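Local coordinates for putative uncharacterized protein (PDB 3PGB), which probably oxidises primary amines as a copper- and topaquinone-containing amine oxidase that also carries calcium, at residues I581-F593 against A639-Q651. Numbering follows the deposited sequence.
Sequences IHSEDEARLNWGF and AHWAEYDVQVTRQ. With CA (calcium ion), chain E.
Arg588 lies across the ring of Tyr644: its CB sits almost on the ring normal, 3.9 Å from the centroid, in a CH-pi contact, while CE2 of that ring comes over the centre of the guanidinium. A bend at chi3 (80°) swings NE and the guanidinium past the CD2-CE2 edge of the ring and turns NE and NH2 side-on to Gln647, where both donate to OE1, at 2.9 Å from NE and 3.0 Å from NH2. Guanidinium and amide are nearly coplanar (10°), and the amide is held from its other end as well, since Gln647 NE2 donates to Trp641 O. Water bridges Arg588 NH1 to Glu643 OE1, and Phe678 adds a cation-pi contact. All this decorates a short antiparallel pairing of strands 588-589 and 646-650 in the copper amine oxidase enzyme domain, with strand 686-698 also pairing with 646-650. At Leu589 the pairing ends in a classic beta bulge, Asp645 and Val646 both facing it. From the bulge, Asp645 OD1 accepts from Trp591 N (2.9 Å) through its anti lone pair, while OD2 is hydrogen-bonded to His626 ND1; Val646 CG2 sits above the indole plane toward its rim, 3.3 Å from Trp591 CZ2. Toward the other end, the Glu584 carboxylate chelates calcium through OE1 and OE2, and OE2 also takes a nearly straight bond from Arg650 N (2.8 Å, 175°). Phe677 O, Asn679 OD1, Glu681 OE1 and two waters complete the calcium shell, one water donating to Arg650 O.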
ATOM      1  N   ILE A 581       9.818   1.469 -25.088  1.00 22.05           N
ATOM      2  CA  ILE A 581       8.634   1.850 -25.855  1.00 22.08           C
ATOM      3  C   ILE A 581       9.101   2.792 -26.959  1.00 22.37           C
ATOM      4  O   ILE A 581       9.694   3.828 -26.682  1.00 22.49           O
ATOM      5  CB  ILE A 581       7.563   2.525 -24.978  1.00 21.97           C
ATOM      6  CG1 ILE A 581       6.955   1.503 -24.018  1.00 21.72           C
ATOM      7  CG2 ILE A 581       6.465   3.143 -25.842  1.00 22.00           C
ATOM      8  CD1 ILE A 581       5.878   2.069 -23.115  1.00 21.44           C
ATOM      9  N   HIS A 582       8.864   2.414 -28.209  1.00 22.87           N
ATOM     10  CA  HIS A 582       9.383   3.169 -29.352  1.00 23.32           C
ATOM     11  C   HIS A 582       8.431   4.253 -29.830  1.00 23.33           C
ATOM     12  O   HIS A 582       8.866   5.279 -30.358  1.00 23.29           O
ATOM     13  CB  HIS A 582       9.661   2.233 -30.525  1.00 23.53           C
ATOM     14  CG  HIS A 582      10.731   1.230 -30.253  1.00 24.97           C
ATOM     15  ND1 HIS A 582      12.037   1.589 -29.992  1.00 26.01           N
ATOM     16  CD2 HIS A 582      10.696  -0.122 -30.213  1.00 26.51           C
ATOM     17  CE1 HIS A 582      12.759   0.501 -29.798  1.00 26.84           C
ATOM     18  NE2 HIS A 582      11.969  -0.552 -29.926  1.00 27.41           N
ATOM     19  N   SER A 583       7.136   4.016 -29.652  1.00 23.31           N
ATOM     20  CA  SER A 583       6.118   4.827 -30.293  1.00 23.44           C
ATOM     21  C   SER A 583       4.818   4.844 -29.493  1.00 23.47           C
ATOM     22  O   SER A 583       4.572   3.969 -28.662  1.00 23.69           O
ATOM     23  CB  SER A 583       5.893   4.296 -31.720  1.00 23.48           C
ATOM     24  OG  SER A 583       4.533   3.986 -31.977  1.00 23.65           O
ATOM     25  N   GLU A 584       3.990   5.848 -29.760  1.00 23.35           N
ATOM     26  CA  GLU A 584       2.662   5.944 -29.168  1.00 23.18           C
ATOM     27  C   GLU A 584       1.724   4.791 -29.557  1.00 23.40           C
ATOM     28  O   GLU A 584       0.673   4.609 -28.934  1.00 23.41           O
ATOM     29  CB  GLU A 584       2.015   7.270 -29.560  1.00 22.99           C
ATOM     30  CG  GLU A 584       2.635   8.483 -28.886  1.00 22.50           C
ATOM     31  CD  GLU A 584       1.966   9.787 -29.282  1.00 21.58           C
ATOM     32  OE1 GLU A 584       1.328   9.837 -30.360  1.00 21.46           O
ATOM     33  OE2 GLU A 584       2.083  10.775 -28.526  1.00 19.44           O
ATOM     34  N   ASP A 585       2.085   4.027 -30.587  1.00 23.47           N
ATOM     35  CA  ASP A 585       1.276   2.884 -31.005  1.00 23.72           C
ATOM     36  C   ASP A 585       1.270   1.786 -29.938  1.00 23.67           C
ATOM     37  O   ASP A 585       0.287   1.050 -29.814  1.00 23.77           O
ATOM     38  CB  ASP A 585       1.767   2.310 -32.345  1.00 23.80           C
ATOM     39  CG  ASP A 585       1.642   3.301 -33.497  1.00 24.39           C
ATOM     40  OD1 ASP A 585       0.680   4.104 -33.512  1.00 25.27           O
ATOM     41  OD2 ASP A 585       2.508   3.270 -34.402  1.00 24.61           O
ATOM     42  N   GLU A 586       2.352   1.705 -29.162  1.00 23.36           N
ATOM     43  CA  GLU A 586       2.537   0.658 -28.151  1.00 23.35           C
ATOM     44  C   GLU A 586       2.670   1.259 -26.742  1.00 22.78           C
ATOM     45  O   GLU A 586       3.315   0.679 -25.864  1.00 22.90           O
ATOM     46  CB  GLU A 586       3.779  -0.183 -28.500  1.00 23.57           C
ATOM     47  CG  GLU A 586       5.065   0.639 -28.607  1.00 25.20           C
ATOM     48  CD  GLU A 586       6.281  -0.163 -29.037  1.00 27.77           C
ATOM     49  OE1 GLU A 586       6.993   0.307 -29.952  1.00 29.22           O
ATOM     50  OE2 GLU A 586       6.540  -1.246 -28.462  1.00 30.37           O
ATOM     51  N   ALA A 587       2.041   2.412 -26.525  1.00 22.15           N
ATOM     52  CA  ALA A 587       2.239   3.188 -25.300  1.00 21.70           C
ATOM     53  C   ALA A 587       1.034   3.189 -24.354  1.00 21.25           C
ATOM     54  O   ALA A 587       0.971   4.011 -23.450  1.00 20.99           O
ATOM     55  CB  ALA A 587       2.627   4.617 -25.655  1.00 21.36           C
ATOM     56  N   ARG A 588       0.091   2.276 -24.553  1.00 21.02           N
ATOM     57  CA  ARG A 588      -1.067   2.165 -23.670  1.00 21.12           C
ATOM     58  C   ARG A 588      -1.076   0.769 -23.060  1.00 21.23           C
ATOM     59  O   ARG A 588      -1.431  -0.210 -23.719  1.00 20.99           O
ATOM     60  CB  ARG A 588      -2.372   2.424 -24.429  1.00 21.09           C
ATOM     61  CG  ARG A 588      -2.464   3.797 -25.049  1.00 21.15           C
ATOM     62  CD  ARG A 588      -3.803   4.008 -25.743  1.00 21.59           C
ATOM     63  NE  ARG A 588      -4.872   4.350 -24.807  1.00 22.14           N
ATOM     64  CZ  ARG A 588      -6.156   4.489 -25.141  1.00 22.73           C
ATOM     65  NH1 ARG A 588      -6.553   4.318 -26.398  1.00 22.70           N
ATOM     66  NH2 ARG A 588      -7.052   4.803 -24.210  1.00 23.23           N
ATOM     67  N   LEU A 589      -0.689   0.685 -21.792  1.00 21.30           N
ATOM     68  CA  LEU A 589      -0.438  -0.603 -21.170  1.00 21.54           C
ATOM     69  C   LEU A 589      -1.005  -0.708 -19.757  1.00 21.40           C
ATOM     70  O   LEU A 589      -1.464   0.277 -19.167  1.00 21.46           O
ATOM     71  CB  LEU A 589       1.068  -0.925 -21.201  1.00 21.84           C
ATOM     72  CG  LEU A 589       2.074   0.228 -21.258  1.00 22.19           C
ATOM     73  CD1 LEU A 589       1.911   1.142 -20.059  1.00 23.03           C
ATOM     74  CD2 LEU A 589       3.489  -0.312 -21.321  1.00 22.30           C
ATOM     75  N   ASN A 590      -0.998  -1.934 -19.248  1.00 21.02           N
ATOM     76  CA  ASN A 590      -1.477  -2.229 -17.911  1.00 20.70           C
ATOM     77  C   ASN A 590      -0.394  -2.909 -17.095  1.00 20.60           C
ATOM     78  O   ASN A 590       0.541  -3.497 -17.649  1.00 20.35           O
ATOM     79  CB  ASN A 590      -2.721  -3.103 -17.997  1.00 20.71           C
ATOM     80  CG  ASN A 590      -3.896  -2.365 -18.616  1.00 20.29           C
ATOM     81  OD1 ASN A 590      -4.151  -1.217 -18.275  1.00 20.59           O
ATOM     82  ND2 ASN A 590      -4.608  -3.017 -19.527  1.00 18.27           N
ATOM     83  N   TRP A 591      -0.509  -2.805 -15.775  1.00 20.54           N
ATOM     84  CA  TRP A 591       0.464  -3.420 -14.886  1.00 20.34           C
ATOM     85  C   TRP A 591       0.405  -4.932 -15.094  1.00 20.44           C
ATOM     86  O   TRP A 591      -0.675  -5.508 -15.223  1.00 20.54           O
ATOM     87  CB  TRP A 591       0.198  -3.029 -13.432  1.00 20.30           C
ATOM     88  CG  TRP A 591       0.307  -1.542 -13.187  1.00 19.45           C
ATOM     89  CD1 TRP A 591      -0.714  -0.690 -12.916  1.00 19.12           C
ATOM     90  CD2 TRP A 591       1.499  -0.747 -13.208  1.00 18.59           C
ATOM     91  NE1 TRP A 591      -0.238   0.589 -12.761  1.00 19.20           N
ATOM     92  CE2 TRP A 591       1.119   0.581 -12.935  1.00 18.66           C
ATOM     93  CE3 TRP A 591       2.852  -1.029 -13.426  1.00 19.09           C
ATOM     94  CZ2 TRP A 591       2.039   1.633 -12.880  1.00 18.26           C
ATOM     95  CZ3 TRP A 591       3.771   0.017 -13.371  1.00 18.86           C
ATOM     96  CH2 TRP A 591       3.356   1.333 -13.101  1.00 18.39           C
ATOM     97  N   GLY A 592       1.568  -5.568 -15.162  1.00 20.48           N
ATOM     98  CA  GLY A 592       1.648  -6.962 -15.588  1.00 20.58           C
ATOM     99  C   GLY A 592       1.044  -7.993 -14.646  1.00 20.52           C
ATOM    100  O   GLY A 592       0.615  -7.680 -13.533  1.00 20.53           O
ATOM    101  N   PHE A 593       1.000  -9.232 -15.123  1.00 20.36           N
ATOM    102  CA  PHE A 593       0.666 -10.385 -14.294  1.00 20.23           C
ATOM    103  C   PHE A 593       1.767 -10.581 -13.252  1.00 19.97           C
ATOM    104  O   PHE A 593       2.946 -10.529 -13.587  1.00 20.01           O
ATOM    105  CB  PHE A 593       0.504 -11.628 -15.184  1.00 20.13           C
ATOM    106  CG  PHE A 593       0.751 -12.935 -14.482  1.00 20.14           C
ATOM    107  CD1 PHE A 593      -0.240 -13.521 -13.709  1.00 20.21           C
ATOM    108  CD2 PHE A 593       1.964 -13.596 -14.623  1.00 20.09           C
ATOM    109  CE1 PHE A 593      -0.020 -14.739 -13.070  1.00 19.70           C
ATOM    110  CE2 PHE A 593       2.190 -14.809 -13.988  1.00 20.31           C
ATOM    111  CZ  PHE A 593       1.192 -15.379 -13.211  1.00 20.03           C
ATOM    112  N   ALA A 639     -14.225   9.725 -21.800  1.00 15.41           N
ATOM    113  CA  ALA A 639     -13.192   9.378 -20.816  1.00 15.20           C
ATOM    114  C   ALA A 639     -12.331   8.214 -21.301  1.00 15.18           C
ATOM    115  O   ALA A 639     -12.277   7.161 -20.665  1.00 15.34           O
ATOM    116  CB  ALA A 639     -13.837   9.040 -19.492  1.00 14.89           C
ATOM    117  N   HIS A 640     -11.652   8.404 -22.430  1.00 15.03           N
ATOM    118  CA  HIS A 640     -10.824   7.336 -23.001  1.00 14.86           C
ATOM    119  C   HIS A 640      -9.549   7.070 -22.207  1.00 14.54           C
ATOM    120  O   HIS A 640      -8.877   6.064 -22.421  1.00 14.67           O
ATOM    121  CB  HIS A 640     -10.460   7.645 -24.453  1.00 14.81           C
ATOM    122  CG  HIS A 640     -11.534   7.295 -25.432  1.00 14.70           C
ATOM    123  ND1 HIS A 640     -12.030   6.017 -25.563  1.00 15.04           N
ATOM    124  CD2 HIS A 640     -12.182   8.047 -26.351  1.00 14.47           C
ATOM    125  CE1 HIS A 640     -12.951   6.001 -26.509  1.00 15.15           C
ATOM    126  NE2 HIS A 640     -13.063   7.221 -27.002  1.00 14.55           N
ATOM    127  N   TRP A 641      -9.204   7.992 -21.318  1.00 14.36           N
ATOM    128  CA  TRP A 641      -8.044   7.839 -20.442  1.00 14.05           C
ATOM    129  C   TRP A 641      -8.282   6.769 -19.376  1.00 13.96           C
ATOM    130  O   TRP A 641      -7.328   6.247 -18.798  1.00 14.18           O
ATOM    131  CB  TRP A 641      -7.707   9.171 -19.765  1.00 13.99           C
ATOM    132  CG  TRP A 641      -8.887   9.814 -19.134  1.00 13.29           C
ATOM    133  CD1 TRP A 641      -9.669  10.785 -19.673  1.00 13.25           C
ATOM    134  CD2 TRP A 641      -9.452   9.505 -17.861  1.00 13.59           C
ATOM    135  NE1 TRP A 641     -10.680  11.115 -18.813  1.00 13.22           N
ATOM    136  CE2 TRP A 641     -10.572  10.341 -17.690  1.00 13.64           C
ATOM    137  CE3 TRP A 641      -9.116   8.611 -16.840  1.00 13.78           C
ATOM    138  CZ2 TRP A 641     -11.355  10.311 -16.540  1.00 13.58           C
ATOM    139  CZ3 TRP A 641      -9.894   8.589 -15.695  1.00 13.61           C
ATOM    140  CH2 TRP A 641     -10.999   9.430 -15.557  1.00 13.43           C
ATOM    141  N   ALA A 642      -9.544   6.450 -19.112  1.00 13.75           N
ATOM    142  CA  ALA A 642      -9.891   5.470 -18.082  1.00 13.84           C
ATOM    143  C   ALA A 642      -9.636   4.023 -18.506  1.00 14.08           C
ATOM    144  O   ALA A 642      -9.817   3.114 -17.704  1.00 14.18           O
ATOM    145  CB  ALA A 642     -11.345   5.636 -17.668  1.00 13.45           C
ATOM    146  N   GLU A 643      -9.202   3.797 -19.743  1.00 14.36           N
ATOM    147  CA  GLU A 643      -9.165   2.439 -20.297  1.00 14.81           C
ATOM    148  C   GLU A 643      -7.872   1.652 -20.045  1.00 15.09           C
ATOM    149  O   GLU A 643      -7.835   0.453 -20.317  1.00 15.22           O
ATOM    150  CB  GLU A 643      -9.458   2.488 -21.794  1.00 14.88           C
ATOM    151  CG  GLU A 643     -10.796   3.160 -22.112  1.00 15.19           C
ATOM    152  CD  GLU A 643     -11.087   3.239 -23.594  1.00 15.30           C
ATOM    153  OE1 GLU A 643     -10.254   2.777 -24.407  1.00 14.42           O
ATOM    154  OE2 GLU A 643     -12.165   3.767 -23.936  1.00 15.63           O
ATOM    155  N   TYR A 644      -6.822   2.319 -19.557  1.00 15.28           N
ATOM    156  CA  TYR A 644      -5.545   1.664 -19.234  1.00 15.56           C
ATOM    157  C   TYR A 644      -4.925   2.248 -17.952  1.00 15.61           C
ATOM    158  O   TYR A 644      -5.257   3.360 -17.545  1.00 15.55           O
ATOM    159  CB  TYR A 644      -4.549   1.795 -20.400  1.00 15.62           C
ATOM    160  CG  TYR A 644      -5.023   1.189 -21.704  1.00 16.31           C
ATOM    161  CD1 TYR A 644      -4.571  -0.061 -22.124  1.00 16.92           C
ATOM    162  CD2 TYR A 644      -5.925   1.871 -22.526  1.00 16.80           C
ATOM    163  CE1 TYR A 644      -5.010  -0.620 -23.322  1.00 16.97           C
ATOM    164  CE2 TYR A 644      -6.370   1.318 -23.719  1.00 16.92           C
ATOM    165  CZ  TYR A 644      -5.913   0.072 -24.106  1.00 17.43           C
ATOM    166  OH  TYR A 644      -6.353  -0.477 -25.288  1.00 19.11           O
ATOM    167  N   ASP A 645      -4.015   1.497 -17.330  1.00 15.74           N
ATOM    168  CA  ASP A 645      -3.360   1.933 -16.092  1.00 15.79           C
ATOM    169  C   ASP A 645      -2.308   3.000 -16.365  1.00 15.64           C
ATOM    170  O   ASP A 645      -2.179   3.958 -15.618  1.00 15.82           O
ATOM    171  CB  ASP A 645      -2.661   0.765 -15.384  1.00 15.95           C
ATOM    172  CG  ASP A 645      -3.586  -0.402 -15.099  1.00 16.30           C
ATOM    173  OD1 ASP A 645      -3.089  -1.552 -15.093  1.00 17.43           O
ATOM    174  OD2 ASP A 645      -4.792  -0.177 -14.883  1.00 14.86           O
ATOM    175  N   VAL A 646      -1.531   2.800 -17.423  1.00 15.66           N
ATOM    176  CA  VAL A 646      -0.389   3.659 -17.732  1.00 15.37           C
ATOM    177  C   VAL A 646      -0.409   3.955 -19.218  1.00 15.12           C
ATOM    178  O   VAL A 646      -0.530   3.053 -20.032  1.00 14.92           O
ATOM    179  CB  VAL A 646       0.947   2.986 -17.327  1.00 15.42           C
ATOM    180  CG1 VAL A 646       2.143   3.723 -17.918  1.00 14.99           C
ATOM    181  CG2 VAL A 646       1.058   2.906 -15.808  1.00 15.22           C
ATOM    182  N   GLN A 647      -0.312   5.234 -19.552  1.00 15.11           N
ATOM    183  CA  GLN A 647      -0.449   5.695 -20.919  1.00 15.25           C
ATOM    184  C   GLN A 647       0.579   6.796 -21.161  1.00 15.51           C
ATOM    185  O   GLN A 647       0.672   7.749 -20.392  1.00 15.64           O
ATOM    186  CB  GLN A 647      -1.888   6.184 -21.163  1.00 15.05           C
ATOM    187  CG  GLN A 647      -2.929   5.066 -21.025  1.00 14.44           C
ATOM    188  CD  GLN A 647      -4.361   5.545 -21.126  1.00 14.44           C
ATOM    189  OE1 GLN A 647      -4.965   5.484 -22.193  1.00 14.38           O
ATOM    190  NE2 GLN A 647      -4.919   6.013 -20.012  1.00 13.61           N
ATOM    191  N   VAL A 648       1.372   6.644 -22.212  1.00 15.79           N
ATOM    192  CA  VAL A 648       2.448   7.578 -22.487  1.00 16.11           C
ATOM    193  C   VAL A 648       2.239   8.230 -23.848  1.00 16.43           C
ATOM    194  O   VAL A 648       1.986   7.544 -24.840  1.00 16.46           O
ATOM    195  CB  VAL A 648       3.821   6.886 -22.434  1.00 16.02           C
ATOM    196  CG1 VAL A 648       4.922   7.912 -22.516  1.00 15.33           C
ATOM    197  CG2 VAL A 648       3.950   6.069 -21.149  1.00 16.00           C
ATOM    198  N   THR A 649       2.320   9.557 -23.870  1.00 16.67           N
ATOM    199  CA  THR A 649       2.191  10.339 -25.095  1.00 16.97           C
ATOM    200  C   THR A 649       3.307  11.359 -25.156  1.00 17.47           C
ATOM    201  O   THR A 649       3.905  11.709 -24.131  1.00 17.08           O
ATOM    202  CB  THR A 649       0.868  11.123 -25.153  1.00 16.88           C
ATOM    203  OG1 THR A 649       0.852  12.109 -24.113  1.00 16.85           O
ATOM    204  CG2 THR A 649      -0.328  10.196 -25.005  1.00 16.62           C
ATOM    205  N   ARG A 650       3.568  11.852 -26.359  1.00 18.10           N
ATOM    206  CA  ARG A 650       4.561  12.896 -26.537  1.00 18.75           C
ATOM    207  C   ARG A 650       3.969  14.212 -26.071  1.00 18.63           C
ATOM    208  O   ARG A 650       2.792  14.492 -26.324  1.00 18.64           O
ATOM    209  CB  ARG A 650       5.003  13.003 -27.990  1.00 18.93           C
ATOM    210  CG  ARG A 650       6.103  14.010 -28.169  1.00 21.13           C
ATOM    211  CD  ARG A 650       6.739  13.916 -29.515  1.00 24.17           C
ATOM    212  NE  ARG A 650       7.922  14.758 -29.587  1.00 26.54           N
ATOM    213  CZ  ARG A 650       8.627  14.968 -30.695  1.00 29.01           C
ATOM    214  NH1 ARG A 650       8.269  14.392 -31.847  1.00 29.39           N
ATOM    215  NH2 ARG A 650       9.704  15.756 -30.651  1.00 29.56           N
ATOM    216  N   GLN A 651       4.788  15.012 -25.391  1.00 18.59           N
ATOM    217  CA  GLN A 651       4.335  16.284 -24.839  1.00 18.69           C
ATOM    218  C   GLN A 651       4.023  17.281 -25.958  1.00 18.55           C
ATOM    219  O   GLN A 651       4.763  17.396 -26.936  1.00 18.61           O
ATOM    220  CB  GLN A 651       5.391  16.872 -23.891  1.00 18.90           C
ATOM    221  CG  GLN A 651       4.879  17.982 -22.950  1.00 19.09           C
ATOM    222  CD  GLN A 651       4.760  19.357 -23.609  1.00 19.50           C
ATOM    223  OE1 GLN A 651       5.422  19.649 -24.608  1.00 19.07           O
ATOM    224  NE2 GLN A 651       3.908  20.206 -23.042  1.00 19.10           N
TER
HETATM  225 CA    CA E 902       0.593  12.198 -30.113  1.00 16.39          CA
HETATM  226  O   HOH W   1      -9.490   4.715 -26.168  1.00  9.93           O
HETATM  227  O   HOH W   2      -1.529   3.549 -12.710  1.00  9.67           O
HETATM  228  O   HOH W   3       0.772  13.487 -28.057  1.00 10.68           O
HETATM  229  O   HOH W   4      -0.733  14.091 -30.632  1.00  7.09           O